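Local structure of chitin oligosaccharide binding protein NagB2 (Paenibacillus sp. FPU-7, 7EHU) at residues I163-K175 with V294-G306. The protein binds chitin oligosaccharides such as N,N'-diacetylchitobiose and N,N',N''-triacetylchitotriose, probably as the extracellular solute-binding component of a sugar import system. Residues are numbered along the deposited sequence; the frame is centred on the assembly and turned at random.
Sequences ITSAPKTWDEFTK and VGYFRFPNIGGKG
Pro-300 puts its ring into the hollow between Trp-170 and Phe-173, two side chains on the first turn of helix 170-182. Its CG comes obliquely to the Phe-173 ring, an off-centre CH-pi contact 4.2 Å from the centroid, while Pro-300 CB rests 3.6 Å from Thr-169 C. A second proline works the other way round. Pro-167 crosses Phe-297 at about a right angle and lays CD and CG over one face of its ring, CD 3.8 Å from the centroid and 14° off the normal. The phenylalanine is raised to it by a chi1 of 55°, which sets CG between backbone N and carbonyl carbon, and Ala-166 CB fills in beside Phe-297 CB and the ring atom CD1. Farther along, CG1 and CD1 of Ile-302 run alongside the Trp-170 indole, with CD1 over the face opposite Thr-174 CG2; Phe-299 CZ meets Trp-170 CZ3 at 3.8 Å. Beside these interlocked side chains Thr-169 and Asn-301 form a single beta bridge: Asn-301 N donates almost straight to Lys-168 O (3.0 Å, 177°), and Asn-301 O receives Trp-170 N at 2.8 Å. A water joins Pro-167 O to Arg-298 O. Phe-151 of the neighbouring strand 138-154 meets both Phe-173 and Phe-297, so the helix end packs on the sheet. Thr-169, the bridged residue, is also the N-cap of helix 170-182, its OG1 accepting from Glu-172 N; a capped helix start is thus joined to the loop around Pro-300 and Asn-301, on the chain that follows Phe-297, within the solute-binding protein fold.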
ATOM      1  N   ILE A 163      19.963  15.467  15.580  1.00 15.47           N
ATOM      2  CA  ILE A 163      18.723  15.915  14.964  1.00 15.56           C
ATOM      3  C   ILE A 163      17.663  15.787  16.047  1.00 18.70           C
ATOM      4  O   ILE A 163      17.402  14.675  16.525  1.00 20.19           O
ATOM      5  CB  ILE A 163      18.342  14.973  13.820  1.00 15.19           C
ATOM      6  CG1 ILE A 163      19.502  14.774  12.857  1.00 16.86           C
ATOM      7  CG2 ILE A 163      17.150  15.581  13.051  1.00 15.69           C
ATOM      8  CD1 ILE A 163      19.246  13.637  11.862  1.00 18.66           C
ATOM      9  N   THR A 164      17.037  16.898  16.425  1.00 18.86           N
ATOM     10  CA  THR A 164      16.186  16.942  17.607  1.00 21.46           C
ATOM     11  C   THR A 164      14.706  17.107  17.285  1.00 20.57           C
ATOM     12  O   THR A 164      13.899  17.167  18.218  1.00 22.24           O
ATOM     13  CB  THR A 164      16.637  18.086  18.532  1.00 24.80           C
ATOM     14  OG1 THR A 164      16.528  19.332  17.825  1.00 26.15           O
ATOM     15  CG2 THR A 164      18.081  17.883  18.984  1.00 25.89           C
ATOM     16  N   SER A 165      14.341  17.190  16.001  1.00 18.88           N
ATOM     17  CA  SER A 165      12.956  17.310  15.555  1.00 18.34           C
ATOM     18  C   SER A 165      12.808  16.621  14.201  1.00 16.40           C
ATOM     19  O   SER A 165      13.771  16.473  13.454  1.00 16.80           O
ATOM     20  CB  SER A 165      12.513  18.779  15.417  1.00 20.23           C
ATOM     21  OG  SER A 165      13.327  19.484  14.493  1.00 24.08           O
ATOM     22  N   ALA A 166      11.592  16.229  13.875  1.00 14.99           N
ATOM     23  CA  ALA A 166      11.340  15.596  12.583  1.00 15.04           C
ATOM     24  C   ALA A 166      11.362  16.661  11.487  1.00 15.32           C
ATOM     25  O   ALA A 166      10.814  17.747  11.677  1.00 17.17           O
ATOM     26  CB  ALA A 166       9.976  14.907  12.606  1.00 15.93           C
ATOM     27  N   PRO A 167      11.997  16.395  10.343  1.00 14.71           N
ATOM     28  CA  PRO A 167      12.115  17.442   9.316  1.00 16.40           C
ATOM     29  C   PRO A 167      10.769  17.748   8.687  1.00 16.87           C
ATOM     30  O   PRO A 167      10.025  16.833   8.344  1.00 18.04           O
ATOM     31  CB  PRO A 167      13.093  16.841   8.299  1.00 18.43           C
ATOM     32  CG  PRO A 167      13.063  15.396   8.533  1.00 18.59           C
ATOM     33  CD  PRO A 167      12.759  15.190   9.985  1.00 15.86           C
ATOM     34  N   LYS A 168      10.459  19.046   8.547  1.00 16.02           N
ATOM     35  CA  LYS A 168       9.224  19.479   7.907  1.00 16.75           C
ATOM     36  C   LYS A 168       9.429  19.897   6.457  1.00 16.35           C
ATOM     37  O   LYS A 168       8.473  19.875   5.669  1.00 16.02           O
ATOM     38  CB  LYS A 168       8.644  20.691   8.635  1.00 19.83           C
ATOM     39  CG  LYS A 168       8.220  20.416  10.041  1.00 23.59           C
ATOM     40  CD  LYS A 168       7.610  21.680  10.620  1.00 27.98           C
ATOM     41  CE  LYS A 168       7.567  21.703  12.113  1.00 31.34           C
ATOM     42  NZ  LYS A 168       8.929  21.429  12.644  1.00 33.79           N
ATOM     43  N   THR A 169      10.641  20.306   6.098  1.00 16.65           N
ATOM     44  CA  THR A 169      10.951  20.792   4.763  1.00 16.98           C
ATOM     45  C   THR A 169      12.073  19.951   4.166  1.00 16.11           C
ATOM     46  O   THR A 169      12.794  19.240   4.872  1.00 16.07           O
ATOM     47  CB  THR A 169      11.434  22.241   4.798  1.00 19.45           C
ATOM     48  OG1 THR A 169      12.723  22.253   5.423  1.00 20.00           O
ATOM     49  CG2 THR A 169      10.438  23.157   5.538  1.00 19.81           C
ATOM     50  N   TRP A 170      12.199  20.028   2.840  1.00 17.25           N
ATOM     51  CA  TRP A 170      13.229  19.269   2.145  1.00 18.32           C
ATOM     52  C   TRP A 170      14.615  19.655   2.642  1.00 19.15           C
ATOM     53  O   TRP A 170      15.484  18.792   2.806  1.00 19.42           O
ATOM     54  CB  TRP A 170      13.106  19.477   0.631  1.00 19.75           C
ATOM     55  CG  TRP A 170      14.116  18.690  -0.151  1.00 20.06           C
ATOM     56  CD1 TRP A 170      15.280  19.155  -0.709  1.00 21.48           C
ATOM     57  CD2 TRP A 170      14.076  17.283  -0.421  1.00 20.67           C
ATOM     58  NE1 TRP A 170      15.957  18.121  -1.317  1.00 22.13           N
ATOM     59  CE2 TRP A 170      15.242  16.962  -1.152  1.00 21.66           C
ATOM     60  CE3 TRP A 170      13.172  16.263  -0.111  1.00 21.61           C
ATOM     61  CZ2 TRP A 170      15.515  15.670  -1.588  1.00 22.79           C
ATOM     62  CZ3 TRP A 170      13.445  14.975  -0.552  1.00 21.72           C
ATOM     63  CH2 TRP A 170      14.614  14.692  -1.270  1.00 22.40           C
ATOM     64  N   ASP A 171      14.835  20.944   2.913  1.00 19.88           N
ATOM     65  CA  ASP A 171      16.151  21.372   3.382  1.00 21.33           C
ATOM     66  C   ASP A 171      16.459  20.799   4.763  1.00 20.41           C
ATOM     67  O   ASP A 171      17.595  20.387   5.027  1.00 20.99           O
ATOM     68  CB  ASP A 171      16.248  22.901   3.354  1.00 24.04           C
ATOM     69  CG  ASP A 171      16.468  23.446   1.936  1.00 28.13           C
ATOM     70  OD1 ASP A 171      16.320  24.673   1.732  1.00 30.58           O
ATOM     71  OD2 ASP A 171      16.771  22.646   1.018  1.00 28.89           O
ATOM     72  N   GLU A 172      15.458  20.733   5.650  1.00 19.13           N
ATOM     73  CA  GLU A 172      15.683  20.103   6.949  1.00 18.68           C
ATOM     74  C   GLU A 172      15.927  18.607   6.780  1.00 17.00           C
ATOM     75  O   GLU A 172      16.722  18.008   7.513  1.00 16.73           O
ATOM     76  CB  GLU A 172      14.487  20.344   7.871  1.00 20.50           C
ATOM     77  CG  GLU A 172      14.279  21.797   8.300  1.00 22.48           C
ATOM     78  CD  GLU A 172      13.016  22.020   9.152  1.00 25.18           C
ATOM     79  OE1 GLU A 172      12.116  21.154   9.196  1.00 25.17           O
ATOM     80  OE2 GLU A 172      12.915  23.091   9.785  1.00 28.17           O
ATOM     81  N   PHE A 173      15.243  17.989   5.817  1.00 16.01           N
ATOM     82  CA  PHE A 173      15.398  16.562   5.549  1.00 15.72           C
ATOM     83  C   PHE A 173      16.810  16.263   5.054  1.00 16.52           C
ATOM     84  O   PHE A 173      17.472  15.348   5.556  1.00 15.92           O
ATOM     85  CB  PHE A 173      14.332  16.163   4.514  1.00 14.87           C
ATOM     86  CG  PHE A 173      14.324  14.702   4.126  1.00 14.90           C
ATOM     87  CD1 PHE A 173      13.926  13.715   5.023  1.00 15.02           C
ATOM     88  CD2 PHE A 173      14.647  14.321   2.837  1.00 15.78           C
ATOM     89  CE1 PHE A 173      13.892  12.374   4.632  1.00 14.62           C
ATOM     90  CE2 PHE A 173      14.614  12.995   2.462  1.00 15.73           C
ATOM     91  CZ  PHE A 173      14.250  12.023   3.356  1.00 15.24           C
ATOM     92  N   THR A 174      17.297  17.035   4.082  1.00 17.12           N
ATOM     93  CA  THR A 174      18.655  16.807   3.605  1.00 20.04           C
ATOM     94  C   THR A 174      19.674  17.076   4.708  1.00 19.67           C
ATOM     95  O   THR A 174      20.685  16.369   4.798  1.00 19.64           O
ATOM     96  CB  THR A 174      18.964  17.620   2.333  1.00 22.45           C
ATOM     97  OG1 THR A 174      18.835  19.019   2.584  1.00 25.29           O
ATOM     98  CG2 THR A 174      18.020  17.264   1.195  1.00 23.38           C
ATOM     99  N   LYS A 175      19.408  18.053   5.583  1.00 20.50           N
ATOM    100  CA  LYS A 175      20.331  18.284   6.685  1.00 21.91           C
ATOM    101  C   LYS A 175      20.375  17.059   7.603  1.00 19.03           C
ATOM    102  O   LYS A 175      21.447  16.658   8.075  1.00 18.73           O
ATOM    103  CB  LYS A 175      19.984  19.561   7.464  1.00 25.00           C
ATOM    104  CG  LYS A 175      21.007  19.714   8.559  1.00 28.88           C
ATOM    105  CD  LYS A 175      22.331  20.119   7.866  1.00 32.51           C
ATOM    106  CE  LYS A 175      23.531  20.069   8.763  1.00 34.17           C
ATOM    107  NZ  LYS A 175      23.610  18.540   8.841  1.00 32.43           N
ATOM    108  N   VAL A 294      10.632   5.306  18.370  1.00  9.43           N
ATOM    109  CA  VAL A 294      10.172   5.437  16.989  1.00  9.05           C
ATOM    110  C   VAL A 294       9.160   6.587  16.888  1.00  9.67           C
ATOM    111  O   VAL A 294       8.296   6.770  17.757  1.00 10.44           O
ATOM    112  CB  VAL A 294       9.628   4.093  16.434  1.00  9.87           C
ATOM    113  CG1 VAL A 294       8.468   3.537  17.287  1.00 10.33           C
ATOM    114  CG2 VAL A 294       9.246   4.212  14.982  1.00  9.22           C
ATOM    115  N   GLY A 295       9.289   7.376  15.829  1.00  9.40           N
ATOM    116  CA  GLY A 295       8.378   8.449  15.495  1.00  9.70           C
ATOM    117  C   GLY A 295       7.991   8.360  14.035  1.00  9.32           C
ATOM    118  O   GLY A 295       8.305   7.377  13.340  1.00  9.33           O
ATOM    119  N   TYR A 296       7.343   9.409  13.534  1.00  9.10           N
ATOM    120  CA  TYR A 296       6.830   9.391  12.175  1.00  9.45           C
ATOM    121  C   TYR A 296       6.740  10.812  11.656  1.00  9.47           C
ATOM    122  O   TYR A 296       6.402  11.722  12.413  1.00 10.27           O
ATOM    123  CB  TYR A 296       5.439   8.778  12.171  1.00  9.90           C
ATOM    124  CG  TYR A 296       4.824   8.518  10.827  1.00  9.56           C
ATOM    125  CD1 TYR A 296       5.052   7.325  10.155  1.00  8.78           C
ATOM    126  CD2 TYR A 296       3.959   9.442  10.240  1.00  9.59           C
ATOM    127  CE1 TYR A 296       4.441   7.056   8.959  1.00  9.69           C
ATOM    128  CE2 TYR A 296       3.341   9.181   9.042  1.00  9.74           C
ATOM    129  CZ  TYR A 296       3.591   7.985   8.401  1.00  9.25           C
ATOM    130  OH  TYR A 296       2.928   7.718   7.224  1.00  9.69           O
ATOM    131  N   PHE A 297       6.996  10.987  10.359  1.00  9.77           N
ATOM    132  CA  PHE A 297       6.721  12.255   9.702  1.00  9.69           C
ATOM    133  C   PHE A 297       6.290  12.011   8.262  1.00 10.13           C
ATOM    134  O   PHE A 297       6.785  11.096   7.593  1.00  9.98           O
ATOM    135  CB  PHE A 297       7.887  13.264   9.781  1.00 10.71           C
ATOM    136  CG  PHE A 297       9.213  12.775   9.259  1.00 10.40           C
ATOM    137  CD1 PHE A 297      10.096  12.093  10.082  1.00 10.79           C
ATOM    138  CD2 PHE A 297       9.606  13.060   7.941  1.00 10.83           C
ATOM    139  CE1 PHE A 297      11.344  11.681   9.613  1.00 11.64           C
ATOM    140  CE2 PHE A 297      10.852  12.639   7.462  1.00 11.23           C
ATOM    141  CZ  PHE A 297      11.721  11.952   8.310  1.00 11.03           C
ATOM    142  N   ARG A 298       5.361  12.841   7.800  1.00 10.67           N
ATOM    143  CA  ARG A 298       4.966  12.772   6.414  1.00 11.30           C
ATOM    144  C   ARG A 298       6.082  13.330   5.534  1.00 11.28           C
ATOM    145  O   ARG A 298       7.006  14.005   5.987  1.00 12.08           O
ATOM    146  CB  ARG A 298       3.642  13.488   6.189  1.00 16.21           C
ATOM    147  CG  ARG A 298       3.694  14.972   6.131  1.00 19.65           C
ATOM    148  CD  ARG A 298       2.381  15.535   5.520  1.00 22.17           C
ATOM    149  NE  ARG A 298       2.285  16.960   5.767  1.00 22.97           N
ATOM    150  CZ  ARG A 298       1.734  17.520   6.840  1.00 24.96           C
ATOM    151  NH1 ARG A 298       1.170  16.789   7.789  1.00 26.27           N
ATOM    152  NH2 ARG A 298       1.739  18.832   6.946  1.00 26.02           N
ATOM    153  N   PHE A 299       6.022  12.972   4.268  1.00 11.53           N
ATOM    154  CA  PHE A 299       7.039  13.392   3.323  1.00 11.75           C
ATOM    155  C   PHE A 299       7.236  14.909   3.426  1.00 12.54           C
ATOM    156  O   PHE A 299       6.252  15.651   3.448  1.00 13.62           O
ATOM    157  CB  PHE A 299       6.635  12.991   1.896  1.00 12.88           C
ATOM    158  CG  PHE A 299       7.772  13.128   0.928  1.00 12.81           C
ATOM    159  CD1 PHE A 299       8.029  14.344   0.301  1.00 13.78           C
ATOM    160  CD2 PHE A 299       8.635  12.069   0.693  1.00 13.96           C
ATOM    161  CE1 PHE A 299       9.111  14.491  -0.537  1.00 15.23           C
ATOM    162  CE2 PHE A 299       9.718  12.228  -0.139  1.00 15.19           C
ATOM    163  CZ  PHE A 299       9.948  13.437  -0.752  1.00 15.95           C
ATOM    164  N   PRO A 300       8.472  15.396   3.502  1.00 13.16           N
ATOM    165  CA  PRO A 300       8.697  16.831   3.739  1.00 13.91           C
ATOM    166  C   PRO A 300       8.396  17.705   2.524  1.00 14.82           C
ATOM    167  O   PRO A 300       8.390  17.261   1.379  1.00 15.59           O
ATOM    168  CB  PRO A 300      10.190  16.898   4.073  1.00 14.75           C
ATOM    169  CG  PRO A 300      10.783  15.708   3.343  1.00 15.73           C
ATOM    170  CD  PRO A 300       9.734  14.632   3.462  1.00 14.69           C
ATOM    171  N   ASN A 301       8.185  18.987   2.791  1.00 14.93           N
ATOM    172  CA  ASN A 301       7.788  19.943   1.756  1.00 15.75           C
ATOM    173  C   ASN A 301       8.977  20.384   0.903  1.00 16.38           C
ATOM    174  O   ASN A 301       9.980  20.903   1.419  1.00 18.02           O
ATOM    175  CB  ASN A 301       7.103  21.151   2.398  1.00 16.30           C
ATOM    176  CG  ASN A 301       5.748  20.821   3.007  1.00 18.22           C
ATOM    177  OD1 ASN A 301       5.104  19.842   2.625  1.00 18.23           O
ATOM    178  ND2 ASN A 301       5.338  21.600   3.987  1.00 20.07           N
ATOM    179  N   ILE A 302       8.853  20.186  -0.413  1.00 16.31           N
ATOM    180  CA  ILE A 302       9.848  20.652  -1.375  1.00 17.56           C
ATOM    181  C   ILE A 302       9.559  22.068  -1.850  1.00 18.86           C
ATOM    182  O   ILE A 302      10.489  22.763  -2.278  1.00 20.28           O
ATOM    183  CB  ILE A 302       9.956  19.665  -2.556  1.00 18.67           C
ATOM    184  CG1 ILE A 302      10.725  18.416  -2.115  1.00 18.48           C
ATOM    185  CG2 ILE A 302      10.634  20.305  -3.788  1.00 20.78           C
ATOM    186  CD1 ILE A 302      10.721  17.282  -3.111  1.00 18.67           C
ATOM    187  N   GLY A 303       8.305  22.514  -1.777  1.00 19.30           N
ATOM    188  CA  GLY A 303       7.897  23.822  -2.248  1.00 20.97           C
ATOM    189  C   GLY A 303       7.125  23.682  -3.542  1.00 23.87           C
ATOM    190  O   GLY A 303       7.684  23.214  -4.540  1.00 28.49           O
ATOM    191  N   GLY A 304       5.850  24.059  -3.552  1.00 23.27           N
ATOM    192  CA  GLY A 304       5.042  23.908  -4.745  1.00 23.47           C
ATOM    193  C   GLY A 304       3.712  23.218  -4.479  1.00 23.19           C
ATOM    194  O   GLY A 304       3.260  23.102  -3.332  1.00 22.99           O
ATOM    195  N   LYS A 305       3.100  22.731  -5.571  1.00 24.79           N
ATOM    196  CA  LYS A 305       1.760  22.144  -5.520  1.00 26.45           C
ATOM    197  C   LYS A 305       1.710  20.815  -4.782  1.00 24.48           C
ATOM    198  O   LYS A 305       0.613  20.352  -4.446  1.00 25.53           O
ATOM    199  CB  LYS A 305       1.206  21.919  -6.933  1.00 29.72           C
ATOM    200  CG  LYS A 305       0.502  23.122  -7.557  1.00 33.67           C
ATOM    201  CD  LYS A 305       0.285  22.920  -9.057  1.00 37.19           C
ATOM    202  CE  LYS A 305      -0.399  24.131  -9.707  1.00 40.39           C
ATOM    203  NZ  LYS A 305      -1.897  24.070  -9.642  1.00 42.35           N
ATOM    204  N   GLY A 306       2.851  20.175  -4.541  1.00 21.64           N
ATOM    205  CA  GLY A 306       2.840  18.966  -3.747  1.00 19.68           C
ATOM    206  C   GLY A 306       2.879  19.173  -2.243  1.00 18.38           C
ATOM    207  O   GLY A 306       2.731  18.199  -1.507  1.00 17.70           O
TER
HETATM  208  O   HOH W   1       7.590  16.346   7.229  1.00 17.32           O